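Local coordinates for replicase polyprotein 1a (Avian infectious bronchitis virus, PDB 3LD1), which is a fragment of nsp2, a non-structural protein cut from the viral replicase polyprotein, whose own role in infection remains uncertain, at residues A[31-36]-A[131-136]; A[100-105]-A[140-145]; A[146-151]-A[185-190]. The protein carries 3 engineered substitutions. All coordinates share one frame; numbering follows the deposited sequence.

Interaction 1: A[31-36]-A[131-136]; sequences ADAFAV and ILWLQV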
loop_
_atom_site.group_PDB
_atom_site.type_symbol
_atom_site.label_atom_id
_atom_site.label_comp_id
_atom_site.label_asym_id
_atom_site.label_seq_id
_atom_site.Cartn_x
_atom_site.Cartn_y
_atom_site.Cartn_z
ATOM N N ALA A 31 -6.756 8.476 -0.411
ATOM C CA ALA A 31 -6.139 9.026 0.773
ATOM C C ALA A 31 -6.836 10.301 1.225
ATOM O O ALA A 31 -7.200 10.423 2.410
ATOM C CB ALA A 31 -4.658 9.198 0.604
ATOM N N ASP A 32 -7.061 11.226 0.304
ATOM C CA ASP A 32 -7.700 12.513 0.648
ATOM C C ASP A 32 -9.140 12.223 1.137
ATOM O O ASP A 32 -9.577 12.600 2.229
ATOM C CB ASP A 32 -7.662 13.454 -0.589
ATOM C CG ASP A 32 -8.038 14.982 -0.278
ATOM O OD1 ASP A 32 -7.803 15.557 0.840
ATOM O OD2 ASP A 32 -8.564 15.646 -1.217
ATOM N N ALA A 33 -9.857 11.442 0.354
ATOM C CA ALA A 33 -11.227 11.166 0.698
ATOM C C ALA A 33 -11.241 10.615 2.088
ATOM O O ALA A 33 -12.047 11.069 2.938
ATOM C CB ALA A 33 -11.821 10.187 -0.278
ATOM N N PHE A 34 -10.360 9.652 2.360
ATOM C CA PHE A 34 -10.419 9.023 3.652
ATOM C C PHE A 34 -10.114 10.086 4.720
ATOM O O PHE A 34 -10.754 10.147 5.776
ATOM C CB PHE A 34 -9.369 7.890 3.694
ATOM C CG PHE A 34 -9.107 7.323 5.064
ATOM C CD1 PHE A 34 -9.859 6.265 5.536
ATOM C CD2 PHE A 34 -8.097 7.837 5.861
ATOM C CE1 PHE A 34 -9.652 5.669 6.824
ATOM C CE2 PHE A 34 -7.829 7.256 7.146
ATOM C CZ PHE A 34 -8.630 6.142 7.627
ATOM N N ALA A 35 -9.111 10.919 4.452
ATOM C CA ALA A 35 -8.755 11.959 5.431
ATOM C C ALA A 35 -9.945 12.918 5.741
ATOM O O ALA A 35 -10.287 13.178 6.947
ATOM C CB ALA A 35 -7.449 12.717 5.002
ATOM N N VAL A 36 -10.611 13.363 4.681
ATOM C CA VAL A 36 -11.745 14.284 4.805
ATOM C C VAL A 36 -12.945 13.653 5.573
ATOM O O VAL A 36 -13.534 14.301 6.465
ATOM C CB VAL A 36 -12.233 14.807 3.426
ATOM C CG1 VAL A 36 -13.273 15.826 3.617
ATOM C CG2 VAL A 36 -11.041 15.394 2.551
ATOM N N ILE A 131 -17.662 7.949 -6.566
ATOM C CA ILE A 131 -17.108 6.662 -6.305
ATOM C C ILE A 131 -16.181 6.692 -5.120
ATOM O O ILE A 131 -16.378 5.974 -4.115
ATOM C CB ILE A 131 -16.368 6.102 -7.536
ATOM C CG1 ILE A 131 -17.370 5.991 -8.718
ATOM C CG2 ILE A 131 -15.703 4.797 -7.160
ATOM C CD1 ILE A 131 -17.162 4.841 -9.576
ATOM N N LEU A 132 -15.192 7.570 -5.163
ATOM C CA LEU A 132 -14.323 7.642 -3.981
ATOM C C LEU A 132 -15.115 7.859 -2.686
ATOM O O LEU A 132 -14.727 7.336 -1.698
ATOM C CB LEU A 132 -13.177 8.626 -4.146
ATOM C CG LEU A 132 -11.784 8.394 -4.794
ATOM C CD1 LEU A 132 -11.329 6.962 -5.331
ATOM C CD2 LEU A 132 -11.604 9.497 -5.885
ATOM N N TRP A 133 -16.212 8.591 -2.665
ATOM C CA TRP A 133 -16.912 8.804 -1.381
ATOM C C TRP A 133 -17.648 7.508 -0.944
ATOM O O TRP A 133 -17.674 7.115 0.261
ATOM C CB TRP A 133 -17.886 10.011 -1.392
ATOM C CG TRP A 133 -17.272 11.465 -1.604
ATOM C CD1 TRP A 133 -17.629 12.344 -2.582
ATOM C CD2 TRP A 133 -16.269 12.169 -0.813
ATOM N NE1 TRP A 133 -16.899 13.501 -2.500
ATOM C CE2 TRP A 133 -16.085 13.441 -1.409
ATOM C CE3 TRP A 133 -15.501 11.838 0.315
ATOM C CZ2 TRP A 133 -15.178 14.381 -0.927
ATOM C CZ3 TRP A 133 -14.634 12.783 0.819
ATOM C CH2 TRP A 133 -14.460 14.050 0.183
ATOM N N LEU A 134 -18.209 6.819 -1.929
ATOM C CA LEU A 134 -18.829 5.498 -1.691
ATOM C C LEU A 134 -17.811 4.583 -0.971
ATOM O O LEU A 134 -18.156 3.855 -0.010
ATOM C CB LEU A 134 -19.357 4.868 -2.992
ATOM C CG LEU A 134 -20.501 5.700 -3.626
ATOM C CD1 LEU A 134 -20.993 5.128 -4.926
ATOM C CD2 LEU A 134 -21.711 5.930 -2.689
ATOM N N GLN A 135 -16.559 4.715 -1.404
ATOM C CA GLN A 135 -15.511 3.856 -0.935
ATOM C C GLN A 135 -15.109 4.262 0.458
ATOM O O GLN A 135 -14.342 3.553 1.103
ATOM C CB GLN A 135 -14.336 3.792 -1.914
ATOM C CG GLN A 135 -14.704 3.082 -3.202
ATOM C CD GLN A 135 -13.744 3.438 -4.335
ATOM O OE1 GLN A 135 -13.144 4.493 -4.264
ATOM N NE2 GLN A 135 -13.579 2.558 -5.379
ATOM N N VAL A 136 -15.672 5.353 0.957
ATOM C CA VAL A 136 -15.437 5.702 2.372
ATOM C C VAL A 136 -16.736 5.845 3.128
ATOM O O VAL A 136 -16.745 6.327 4.252
ATOM C CB VAL A 136 -14.521 7.005 2.561
ATOM C CG1 VAL A 136 -13.103 6.710 2.142
ATOM C CG2 VAL A 136 -15.022 8.151 1.721
#
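Ala33 and Trp133 face each other where helix 30-46 packs against helix 128-134 and the residues after it, their CA atoms 6.5 Å apart. Further along, the CA atoms of Phe34 and Val136 lie 6.2 Å apart. Backbones so near each other suit alanine, whose single methyl lets one helix settle close against the other, and Ala33 is the most covered residue of the contact.

The aromatic packing comes from the six-membered half of the Trp133 indole. CG lies anti to the carbonyl carbon (chi1 -64°), and although the CB of Trp133 is not aimed at helix 30-46, the far end of the ring swings to it. Trp133 CZ3 is 3.8 Å from Ala33 O, which sits at the ring edge near its plane, where the weakly positive C-H groups may make the approach of a carbonyl oxygen mildly favourable. Trp133 CH2 is 4.0 Å from Val36 CB, also at the edge. Away from this contact, Phe20 meets the indole edge-to-face.

The aliphatic packing centres on the Val136 methyls and Ala33 CB. Val136 CG1 comes within 3.9 Å of Phe34 CA and rests against the helix backbone, while Val136 CG2 lies 4.3 Å from Ala33 CB. Leu132 joins more loosely from its CB. The Phe34 side chain packs on Lys202 and Ala206 of helix 194-207, while its CB still lies against Val136 CG1.

Polar links lie beside the interface: Gln135 O accepts a hydrogen bond from Tyr30 OH, joining the start of helix 30-46 to Gln135. With no polar bond between the two segments themselves, they are held mainly by van der Waals fit, which the small Ala33 makes possible by permitting the close backbone approach.

Interaction 2: A[100-105]-A[140-145]; sequences ELLKTA and IQVSAM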
loop_
_atom_site.group_PDB
_atom_site.type_symbol
_atom_site.label_atom_id
_atom_site.label_comp_id
_atom_site.label_asym_id
_atom_site.label_seq_id
_atom_site.Cartn_x
_atom_site.Cartn_y
_atom_site.Cartn_z
ATOM N N GLU A 100 -30.875 5.851 -3.916
ATOM C CA GLU A 100 -31.198 4.873 -4.924
ATOM C C GLU A 100 -30.311 3.598 -4.773
ATOM O O GLU A 100 -30.846 2.494 -4.619
ATOM C CB GLU A 100 -31.137 5.492 -6.342
ATOM C CG GLU A 100 -32.118 4.893 -7.321
ATOM C CD GLU A 100 -33.581 5.264 -6.914
ATOM O OE1 GLU A 100 -33.861 6.475 -6.684
ATOM O OE2 GLU A 100 -34.439 4.359 -6.787
ATOM N N LEU A 101 -28.978 3.732 -4.799
ATOM C CA LEU A 101 -28.146 2.541 -4.574
ATOM C C LEU A 101 -28.626 1.698 -3.390
ATOM O O LEU A 101 -28.764 0.483 -3.570
ATOM C CB LEU A 101 -26.699 2.896 -4.391
ATOM C CG LEU A 101 -25.612 1.811 -4.392
ATOM C CD1 LEU A 101 -25.472 1.127 -5.762
ATOM C CD2 LEU A 101 -24.269 2.433 -4.055
ATOM N N LEU A 102 -28.968 2.340 -2.243
ATOM C CA LEU A 102 -29.473 1.617 -1.051
ATOM C C LEU A 102 -30.701 0.804 -1.334
ATOM O O LEU A 102 -30.769 -0.386 -0.959
ATOM C CB LEU A 102 -29.805 2.521 0.106
ATOM C CG LEU A 102 -28.538 2.976 0.846
ATOM C CD1 LEU A 102 -28.798 4.158 1.848
ATOM C CD2 LEU A 102 -27.781 1.817 1.524
ATOM N N LYS A 103 -31.642 1.474 -1.993
ATOM C CA LYS A 103 -32.856 0.883 -2.476
ATOM C C LYS A 103 -32.631 -0.381 -3.303
ATOM O O LYS A 103 -33.323 -1.355 -3.111
ATOM C CB LYS A 103 -33.691 1.910 -3.269
ATOM C CG LYS A 103 -34.946 2.381 -2.495
ATOM C CD LYS A 103 -35.295 3.923 -2.618
ATOM C CE LYS A 103 -36.414 4.351 -1.549
ATOM N NZ LYS A 103 -36.983 5.773 -1.690
ATOM N N THR A 104 -31.634 -0.396 -4.179
ATOM C CA THR A 104 -31.338 -1.592 -4.950
ATOM C C THR A 104 -30.427 -2.634 -4.243
ATOM O O THR A 104 -30.007 -3.585 -4.859
ATOM C CB THR A 104 -30.766 -1.222 -6.353
ATOM O OG1 THR A 104 -29.528 -0.498 -6.233
ATOM C CG2 THR A 104 -31.764 -0.453 -7.168
ATOM N N ALA A 105 -30.099 -2.478 -2.963
ATOM C CA ALA A 105 -29.115 -3.426 -2.352
ATOM C C ALA A 105 -29.750 -4.773 -2.198
ATOM O O ALA A 105 -29.106 -5.813 -2.261
ATOM C CB ALA A 105 -28.642 -2.956 -1.041
ATOM N N ILE A 140 -21.585 -0.231 5.780
ATOM C CA ILE A 140 -20.619 -1.236 5.462
ATOM C C ILE A 140 -20.896 -1.828 4.085
ATOM O O ILE A 140 -20.009 -1.941 3.202
ATOM C CB ILE A 140 -20.671 -2.267 6.533
ATOM C CG1 ILE A 140 -20.030 -1.703 7.807
ATOM C CG2 ILE A 140 -20.023 -3.533 6.078
ATOM C CD1 ILE A 140 -20.408 -2.460 9.070
ATOM N N GLN A 141 -22.132 -2.192 3.889
ATOM C CA GLN A 141 -22.565 -2.861 2.711
ATOM C C GLN A 141 -22.277 -2.050 1.472
ATOM O O GLN A 141 -22.080 -2.618 0.399
ATOM C CB GLN A 141 -24.077 -3.132 2.914
ATOM C CG GLN A 141 -24.922 -3.667 1.749
ATOM C CD GLN A 141 -26.458 -3.373 1.971
ATOM O OE1 GLN A 141 -27.306 -4.145 1.554
ATOM N NE2 GLN A 141 -26.786 -2.267 2.652
ATOM N N VAL A 142 -22.166 -0.726 1.590
ATOM C CA VAL A 142 -21.822 0.050 0.415
ATOM C C VAL A 142 -20.326 0.159 0.235
ATOM O O VAL A 142 -19.783 -0.101 -0.879
ATOM C CB VAL A 142 -22.463 1.505 0.425
ATOM C CG1 VAL A 142 -21.770 2.484 -0.607
ATOM C CG2 VAL A 142 -23.971 1.431 0.227
ATOM N N SER A 143 -19.639 0.585 1.268
ATOM C CA SER A 143 -18.187 0.698 1.142
ATOM C C SER A 143 -17.577 -0.659 0.698
ATOM O O SER A 143 -16.767 -0.710 -0.256
ATOM C CB SER A 143 -17.562 1.213 2.423
ATOM O OG SER A 143 -18.066 0.478 3.538
ATOM N N ALA A 144 -18.055 -1.781 1.274
ATOM C CA ALA A 144 -17.404 -3.089 0.922
ATOM C C ALA A 144 -17.578 -3.425 -0.533
ATOM O O ALA A 144 -16.646 -3.915 -1.173
ATOM C CB ALA A 144 -17.887 -4.185 1.753
ATOM N N MET A 145 -18.752 -3.110 -1.071
ATOM C CA MET A 145 -19.048 -3.357 -2.494
ATOM C C MET A 145 -18.188 -2.444 -3.318
ATOM O O MET A 145 -17.477 -2.904 -4.184
ATOM C CB MET A 145 -20.569 -3.101 -2.786
ATOM C CG MET A 145 -21.043 -3.217 -4.306
ATOM S SD MET A 145 -20.546 -1.738 -5.192
ATOM C CE MET A 145 -21.503 -0.477 -4.416
#
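Leu102 and Val142 mark one close approach of the two backbones, their CA atoms 7.9 Å apart, and Ala105 and Gln141 another at 8.3 Å, as the end of helix 93-103 meets the first turns of helix 140-162. This is helix-helix packing in the helical part of nsp2, between the end of one helix and the beginning of another.

Leu101, Val142 and Met145 are buried, while Leu102 is partly exposed. Leu101 and Met145 reach toward each other tip to tip, with Leu101 CD2 4.0 Å from Met145 CE. The methionine has CG anti to its backbone N (chi1 176°) and then bends at chi2 and chi3, a flexibility that lets its terminal methyl turn to the leucine. Trp108 and Ala119 also touch Met145. Leu102 instead crosses Val142 at about a right angle, CD2 of Leu102 lying 4.0 Å from CG2 of Val142; the short, branched valine stays close to its own helix while the longer leucine spans the gap.

Where helix 93-103 ends, Thr104 is the first residue to leave helical torsions, and its OG1 donates a 2.9 Å hydrogen bond to Leu101 O, with the donor tilted 27° from the carbonyl plane. Trp108 NE1 also bonds Leu101 O, and Thr104 N adds a weak bond to it.

Gln141 closes the outer margin. Its side chain is extended beyond CG and carries the amide to Ala105, while OE1 is hydrogen-bonded to Ser109 OG; Gln141 OE1 approaches Ala105 CB to 3.2 Å.

Interaction 3: A[146-151]-A[185-190]; sequences AMRRLV and LAIFEN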
loop_
_atom_site.group_PDB
_atom_site.type_symbol
_atom_site.label_atom_id
_atom_site.label_comp_id
_atom_site.label_asym_id
_atom_site.label_seq_id
_atom_site.Cartn_x
_atom_site.Cartn_y
_atom_site.Cartn_z
ATOM N N ALA A 146 -18.232 -1.132 -3.041
ATOM C CA ALA A 146 -17.420 -0.134 -3.839
ATOM C C ALA A 146 -15.917 -0.354 -3.822
ATOM O O ALA A 146 -15.237 -0.108 -4.846
ATOM C CB ALA A 146 -17.745 1.374 -3.391
ATOM N N MET A 147 -15.389 -0.722 -2.654
ATOM C CA MET A 147 -13.972 -0.990 -2.541
ATOM C C MET A 147 -13.514 -2.117 -3.446
ATOM O O MET A 147 -12.331 -2.199 -3.780
ATOM C CB MET A 147 -13.545 -1.274 -1.104
ATOM C CG MET A 147 -13.536 -0.059 -0.180
ATOM S SD MET A 147 -12.906 -0.482 1.473
ATOM C CE MET A 147 -14.338 -0.844 2.423
ATOM N N ARG A 148 -14.444 -2.974 -3.865
ATOM C CA ARG A 148 -14.041 -4.064 -4.690
ATOM C C ARG A 148 -13.236 -3.544 -5.861
ATOM O O ARG A 148 -12.448 -4.274 -6.376
ATOM C CB ARG A 148 -15.245 -4.968 -5.108
ATOM C CG ARG A 148 -15.816 -5.694 -3.881
ATOM C CD ARG A 148 -17.109 -6.431 -4.173
ATOM N NE ARG A 148 -16.847 -7.856 -4.178
ATOM C CZ ARG A 148 -16.906 -8.599 -3.095
ATOM N NH1 ARG A 148 -17.289 -8.051 -1.945
ATOM N NH2 ARG A 148 -16.626 -9.871 -3.181
ATOM N N ARG A 149 -13.408 -2.275 -6.247
ATOM C CA ARG A 149 -12.832 -1.772 -7.513
ATOM C C ARG A 149 -11.381 -1.493 -7.349
ATOM O O ARG A 149 -10.650 -1.392 -8.347
ATOM C CB ARG A 149 -13.431 -0.439 -7.965
ATOM C CG ARG A 149 -14.902 -0.374 -8.218
ATOM C CD ARG A 149 -15.245 1.081 -8.757
ATOM N NE ARG A 149 -16.019 0.932 -9.984
ATOM C CZ ARG A 149 -15.693 1.388 -11.194
ATOM N NH1 ARG A 149 -14.622 2.147 -11.413
ATOM N NH2 ARG A 149 -16.507 1.124 -12.201
ATOM N N LEU A 150 -11.000 -1.258 -6.095
ATOM C CA LEU A 150 -9.643 -0.859 -5.735
ATOM C C LEU A 150 -8.601 -1.992 -5.822
ATOM O O LEU A 150 -7.410 -1.714 -5.994
ATOM C CB LEU A 150 -9.608 -0.261 -4.354
ATOM C CG LEU A 150 -10.438 0.995 -4.172
ATOM C CD1 LEU A 150 -10.471 1.456 -2.741
ATOM C CD2 LEU A 150 -10.000 2.087 -5.067
ATOM N N VAL A 151 -9.079 -3.247 -5.767
ATOM C CA VAL A 151 -8.233 -4.425 -5.862
ATOM C C VAL A 151 -7.554 -4.382 -7.219
ATOM O O VAL A 151 -6.344 -4.280 -7.318
ATOM C CB VAL A 151 -9.077 -5.659 -5.685
ATOM C CG1 VAL A 151 -8.212 -6.897 -5.804
ATOM C CG2 VAL A 151 -9.803 -5.620 -4.293
ATOM N N LEU A 185 -12.235 -8.717 2.113
ATOM C CA LEU A 185 -13.460 -8.127 1.587
ATOM C C LEU A 185 -14.731 -9.002 1.770
ATOM O O LEU A 185 -15.811 -8.488 1.607
ATOM C CB LEU A 185 -13.295 -7.752 0.117
ATOM C CG LEU A 185 -12.522 -6.465 -0.281
ATOM C CD1 LEU A 185 -12.084 -6.501 -1.752
ATOM C CD2 LEU A 185 -13.358 -5.221 -0.010
ATOM N N ALA A 186 -14.598 -10.295 2.113
ATOM C CA ALA A 186 -15.735 -11.241 2.203
ATOM C C ALA A 186 -16.880 -10.768 3.094
ATOM O O ALA A 186 -16.706 -10.405 4.277
ATOM C CB ALA A 186 -15.242 -12.518 2.738
ATOM N N ILE A 187 -18.074 -10.796 2.537
ATOM C CA ILE A 187 -19.188 -10.211 3.230
ATOM C C ILE A 187 -20.035 -11.180 4.036
ATOM O O ILE A 187 -20.651 -10.782 4.972
ATOM C CB ILE A 187 -20.018 -9.404 2.243
ATOM C CG1 ILE A 187 -19.484 -8.004 2.256
ATOM C CG2 ILE A 187 -21.488 -9.348 2.594
ATOM C CD1 ILE A 187 -18.293 -7.889 1.326
ATOM N N PHE A 188 -20.040 -12.451 3.680
ATOM C CA PHE A 188 -20.886 -13.419 4.354
ATOM C C PHE A 188 -20.129 -14.103 5.503
ATOM O O PHE A 188 -20.709 -14.294 6.575
ATOM C CB PHE A 188 -21.504 -14.397 3.334
ATOM C CG PHE A 188 -22.011 -13.709 2.086
ATOM C CD1 PHE A 188 -23.005 -12.719 2.161
ATOM C CD2 PHE A 188 -21.467 -13.988 0.849
ATOM C CE1 PHE A 188 -23.458 -12.048 1.023
ATOM C CE2 PHE A 188 -21.917 -13.312 -0.300
ATOM C CZ PHE A 188 -22.925 -12.342 -0.193
ATOM N N GLU A 189 -18.821 -14.352 5.313
ATOM C CA GLU A 189 -17.965 -15.052 6.306
ATOM C C GLU A 189 -17.865 -14.342 7.668
ATOM O O GLU A 189 -18.375 -13.242 7.829
ATOM C CB GLU A 189 -16.592 -15.300 5.720
ATOM C CG GLU A 189 -16.667 -15.688 4.239
ATOM C CD GLU A 189 -15.342 -16.278 3.761
ATOM O OE1 GLU A 189 -14.716 -15.759 2.797
ATOM O OE2 GLU A 189 -14.895 -17.275 4.380
ATOM N N ASN A 190 -17.233 -14.982 8.654
ATOM C CA ASN A 190 -17.124 -14.444 10.031
ATOM C C ASN A 190 -17.594 -12.992 10.097
ATOM O O ASN A 190 -16.823 -12.040 9.934
ATOM C CB ASN A 190 -15.702 -14.631 10.602
ATOM C CG ASN A 190 -14.589 -14.253 9.579
ATOM O OD1 ASN A 190 -14.455 -14.866 8.493
ATOM N ND2 ASN A 190 -13.792 -13.242 9.935
#
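Met147 opens the contact on helix 140-162, setting its CB 4.1 Å from Leu185 CD2. Its thioether runs on, bending at chi3, and the side chain also touches Ile198 and Phe205 of helix 194-207; a long, pliable residue suits a place where several elements converge.

Arg148 follows. Its CB is not directed at segment 185-190, yet the side chain extends and bends at chi3, bringing the guanidinium across to the chain that follows helix 174-185. NE forms a salt bridge with Asp116 of helix 112-121, which gives the charge its principal partner. NH1 comes near Leu185 O and the Ile187 side chain without a hydrogen bond to either residue. Ile187 CD1 lies implausibly close to Leu185 O in the model, however, so the place of both atoms is doubtful and the detail of these approaches is unsure.

One turn further on, Val151 meets Leu185 tip to tip, with Val151 CG2 3.5 Å from Leu185 CD1. CG1 of Val151 is anti to the backbone N (chi1 179°), which leaves CG2 to face the leucine. Leu185 is thus divided between two residues: its CD2 branch goes to Met147 and its CD1 branch to Val151, while Leu201 of helix 194-207 also packs on it. Leucine fits here because its forked end can serve both.

The chemistry implies division of labour: the last residue of helix 174-185 is held to helix 140-162 by apolar packing, whereas the arginine spends its charge on helix 112-121 and brings chiefly the NH1 end of its guanidinium near this segment.

Interactions 2 and 3 share helix 140-162: its first turns pack on helix 93-103 and the next ones on the end of helix 174-185, with the two centres 12 Å apart. Interaction 1 joins helix 30-46 to helix 128-134, which precedes helix 140-162 in the chain and packs against it through Leu134 on Val142 and Ala146, while Gln135 NE2 probably bonds Ala146 O. Interaction 2 is the buried contact, mostly aliphatic with a glutamine at its margin. Interactions 1 and 3 are partly buried; interaction 1 combines a small alanine with an indole edge and valine methyls, interaction 3 a forked leucine with an arginine paired elsewhere.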